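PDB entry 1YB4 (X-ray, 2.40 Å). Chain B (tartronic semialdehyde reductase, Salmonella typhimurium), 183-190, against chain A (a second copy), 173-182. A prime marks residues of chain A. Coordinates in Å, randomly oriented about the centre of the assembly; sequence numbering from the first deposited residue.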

# COMPACT_ATOMS: atom_id res chain seq x y z
N ILE B 183 5.67 -1.91 -14.76
CA ILE B 183 5.72 -3.37 -14.81
C ILE B 183 4.68 -3.97 -13.87
O ILE B 183 4.03 -4.95 -14.20
CB ILE B 183 7.10 -3.90 -14.40
CG1 ILE B 183 8.13 -3.54 -15.47
CG2 ILE B 183 7.02 -5.41 -14.18
CD1 ILE B 183 9.58 -3.91 -15.14
N GLU B 184 4.53 -3.37 -12.69
CA GLU B 184 3.59 -3.86 -11.68
C GLU B 184 2.15 -3.67 -12.13
O GLU B 184 1.29 -4.51 -11.88
CB GLU B 184 3.84 -3.12 -10.35
CG GLU B 184 3.21 -3.76 -9.11
CD GLU B 184 1.70 -3.63 -9.05
OE1 GLU B 184 1.14 -2.75 -9.74
OE2 GLU B 184 1.07 -4.38 -8.28
N ALA B 185 1.88 -2.55 -12.80
CA ALA B 185 0.53 -2.28 -13.29
C ALA B 185 0.14 -3.27 -14.37
O ALA B 185 -0.96 -3.81 -14.36
CB ALA B 185 0.45 -0.86 -13.83
N VAL B 186 1.04 -3.52 -15.32
CA VAL B 186 0.69 -4.47 -16.36
C VAL B 186 0.39 -5.81 -15.68
O VAL B 186 -0.54 -6.49 -16.05
CB VAL B 186 1.83 -4.64 -17.40
CG1 VAL B 186 1.40 -5.64 -18.47
CG2 VAL B 186 2.14 -3.28 -18.03
N SER B 187 1.18 -6.15 -14.66
CA SER B 187 0.98 -7.40 -13.92
C SER B 187 -0.38 -7.47 -13.24
O SER B 187 -1.03 -8.51 -13.23
CB SER B 187 2.07 -7.57 -12.85
OG SER B 187 3.36 -7.60 -13.44
N GLU B 188 -0.82 -6.36 -12.67
CA GLU B 188 -2.10 -6.37 -12.00
C GLU B 188 -3.19 -6.49 -13.04
O GLU B 188 -4.09 -7.31 -12.91
CB GLU B 188 -2.29 -5.08 -11.17
CG GLU B 188 -1.35 -4.96 -9.97
CD GLU B 188 -1.90 -4.10 -8.81
OE1 GLU B 188 -3.04 -3.61 -8.90
OE2 GLU B 188 -1.19 -3.93 -7.80
N ALA B 189 -3.11 -5.68 -14.08
CA ALA B 189 -4.12 -5.69 -15.13
C ALA B 189 -4.25 -7.02 -15.88
O ALA B 189 -5.36 -7.43 -16.22
CB ALA B 189 -3.83 -4.57 -16.11
N LEU B 190 -3.13 -7.69 -16.16
CA LEU B 190 -3.19 -8.95 -16.88
C LEU B 190 -3.61 -10.14 -16.01
O LEU B 190 -4.36 -11.00 -16.46
CB LEU B 190 -1.85 -9.24 -17.55
CG LEU B 190 -1.74 -8.69 -18.97
CD1 LEU B 190 -0.31 -8.26 -19.27
CD2 LEU B 190 -2.20 -9.76 -19.94
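Chain A 173-182: VANQIIVALN

Two alanines, one helical turn apart, carry most of chain B's side of this contact, and no hydrogen bond crosses between the two stretches. Ala185 and Ala189 both point toward chain A, and the helix axes approach to 8.8 Å. Both stretches are helical throughout, each part of a longer helix, and chain A runs nearly antiparallel to chain B at a crossing angle of 161°.

The pairing runs in opposite senses along the two chains. Ala185 faces Ile178′, with CA atoms 5.6 Å apart; four residues later on chain B and four earlier on chain A, Ala189 faces Ala174′, and Ala189 CA lies 4.8 Å from Ala174′ CA. This is alanine against alanine, CB to CB at 4.3 Å, and Ala189 CB also lies 3.8 Å from Ala174′ O, so a methyl packs directly on backbone.

Larger side chains on chain A fill the space around these methyls. Ile178′ starts sideways, but with chi1 m and chi2 t its end turns inward: CG1 lies 3.6 Å from Ala189 CB and 3.9 Å from Ala185 O, while CD1 reaches 4.0 Å from Val186 CA. One isoleucine thus spans both alanines. Leu181′ points toward chain B and sets its CB 3.4 Å from Ala185 CB, a tight fit. Ile177′ adds a looser contact, CG2 to Ala189 CB at 4.4 Å.

Leu181′ also brings its CD2 beside two acids, 3.6 Å from Glu184 OE1 and 3.9 Å from Glu188 OE1. These are packing contacts; both side-chain oxygens of Glu188 are hydrogen-bonded elsewhere in the structure. The rule to read here is simple: alanines at i and i+4 on chain B, met by Ile177′, Ile178′ and Leu181′, and by Ala174′ where the CA atoms come closest.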

# COMPACT_ATOMS: atom_id res chain seq x y z
N VAL A 173 -11.98 -2.79 -17.80
CA VAL A 173 -11.47 -2.67 -16.43
C VAL A 173 -9.96 -2.67 -16.43
O VAL A 173 -9.34 -1.86 -15.73
CB VAL A 173 -11.96 -3.81 -15.52
CG1 VAL A 173 -11.27 -3.73 -14.16
CG2 VAL A 173 -13.45 -3.70 -15.32
N ALA A 174 -9.37 -3.57 -17.22
CA ALA A 174 -7.92 -3.68 -17.33
C ALA A 174 -7.32 -2.37 -17.82
O ALA A 174 -6.26 -1.95 -17.36
CB ALA A 174 -7.56 -4.83 -18.27
N ASN A 175 -8.01 -1.73 -18.75
CA ASN A 175 -7.58 -0.45 -19.31
C ASN A 175 -7.54 0.60 -18.18
O ASN A 175 -6.53 1.28 -17.98
CB ASN A 175 -8.56 -0.01 -20.42
CG ASN A 175 -8.09 1.24 -21.18
OD1 ASN A 175 -8.32 2.38 -20.77
ND2 ASN A 175 -7.41 1.02 -22.31
N GLN A 176 -8.64 0.70 -17.44
CA GLN A 176 -8.72 1.68 -16.35
C GLN A 176 -7.74 1.47 -15.22
O GLN A 176 -7.31 2.44 -14.59
CB GLN A 176 -10.16 1.73 -15.83
CG GLN A 176 -11.13 2.19 -16.90
CD GLN A 176 -10.66 3.46 -17.60
OE1 GLN A 176 -10.05 3.41 -18.68
NE2 GLN A 176 -10.93 4.59 -16.99
N ILE A 177 -7.35 0.23 -14.96
CA ILE A 177 -6.36 -0.03 -13.91
C ILE A 177 -5.01 0.55 -14.33
O ILE A 177 -4.37 1.27 -13.57
CB ILE A 177 -6.16 -1.54 -13.66
CG1 ILE A 177 -7.35 -2.12 -12.89
CG2 ILE A 177 -4.90 -1.77 -12.87
CD1 ILE A 177 -7.28 -3.63 -12.75
N ILE A 178 -4.58 0.24 -15.55
CA ILE A 178 -3.30 0.71 -16.05
C ILE A 178 -3.26 2.21 -16.21
O ILE A 178 -2.25 2.83 -15.92
CB ILE A 178 -2.94 0.02 -17.38
CG1 ILE A 178 -2.50 -1.42 -17.09
CG2 ILE A 178 -1.88 0.82 -18.14
CD1 ILE A 178 -2.03 -2.21 -18.30
N VAL A 179 -4.36 2.82 -16.66
CA VAL A 179 -4.34 4.26 -16.81
C VAL A 179 -4.14 4.90 -15.46
O VAL A 179 -3.38 5.86 -15.32
CB VAL A 179 -5.65 4.78 -17.44
CG1 VAL A 179 -5.60 6.31 -17.60
CG2 VAL A 179 -5.85 4.12 -18.79
N ALA A 180 -4.79 4.34 -14.44
CA ALA A 180 -4.68 4.86 -13.08
C ALA A 180 -3.27 4.63 -12.53
O ALA A 180 -2.61 5.57 -12.06
CB ALA A 180 -5.71 4.18 -12.18
N LEU A 181 -2.80 3.40 -12.57
CA LEU A 181 -1.47 3.11 -12.07
C LEU A 181 -0.37 3.89 -12.83
O LEU A 181 0.60 4.33 -12.21
CB LEU A 181 -1.22 1.59 -12.09
CG LEU A 181 -1.74 0.92 -10.81
CD1 LEU A 181 -3.23 1.24 -10.62
CD2 LEU A 181 -1.51 -0.57 -10.89
N ASN A 182 -0.51 4.06 -14.15
CA ASN A 182 0.49 4.79 -14.94
C ASN A 182 0.47 6.27 -14.55
O ASN A 182 1.53 6.89 -14.39
CB ASN A 182 0.24 4.63 -16.43
CG ASN A 182 0.81 3.35 -16.97
OD1 ASN A 182 1.04 2.40 -16.22
ND2 ASN A 182 1.02 3.29 -18.28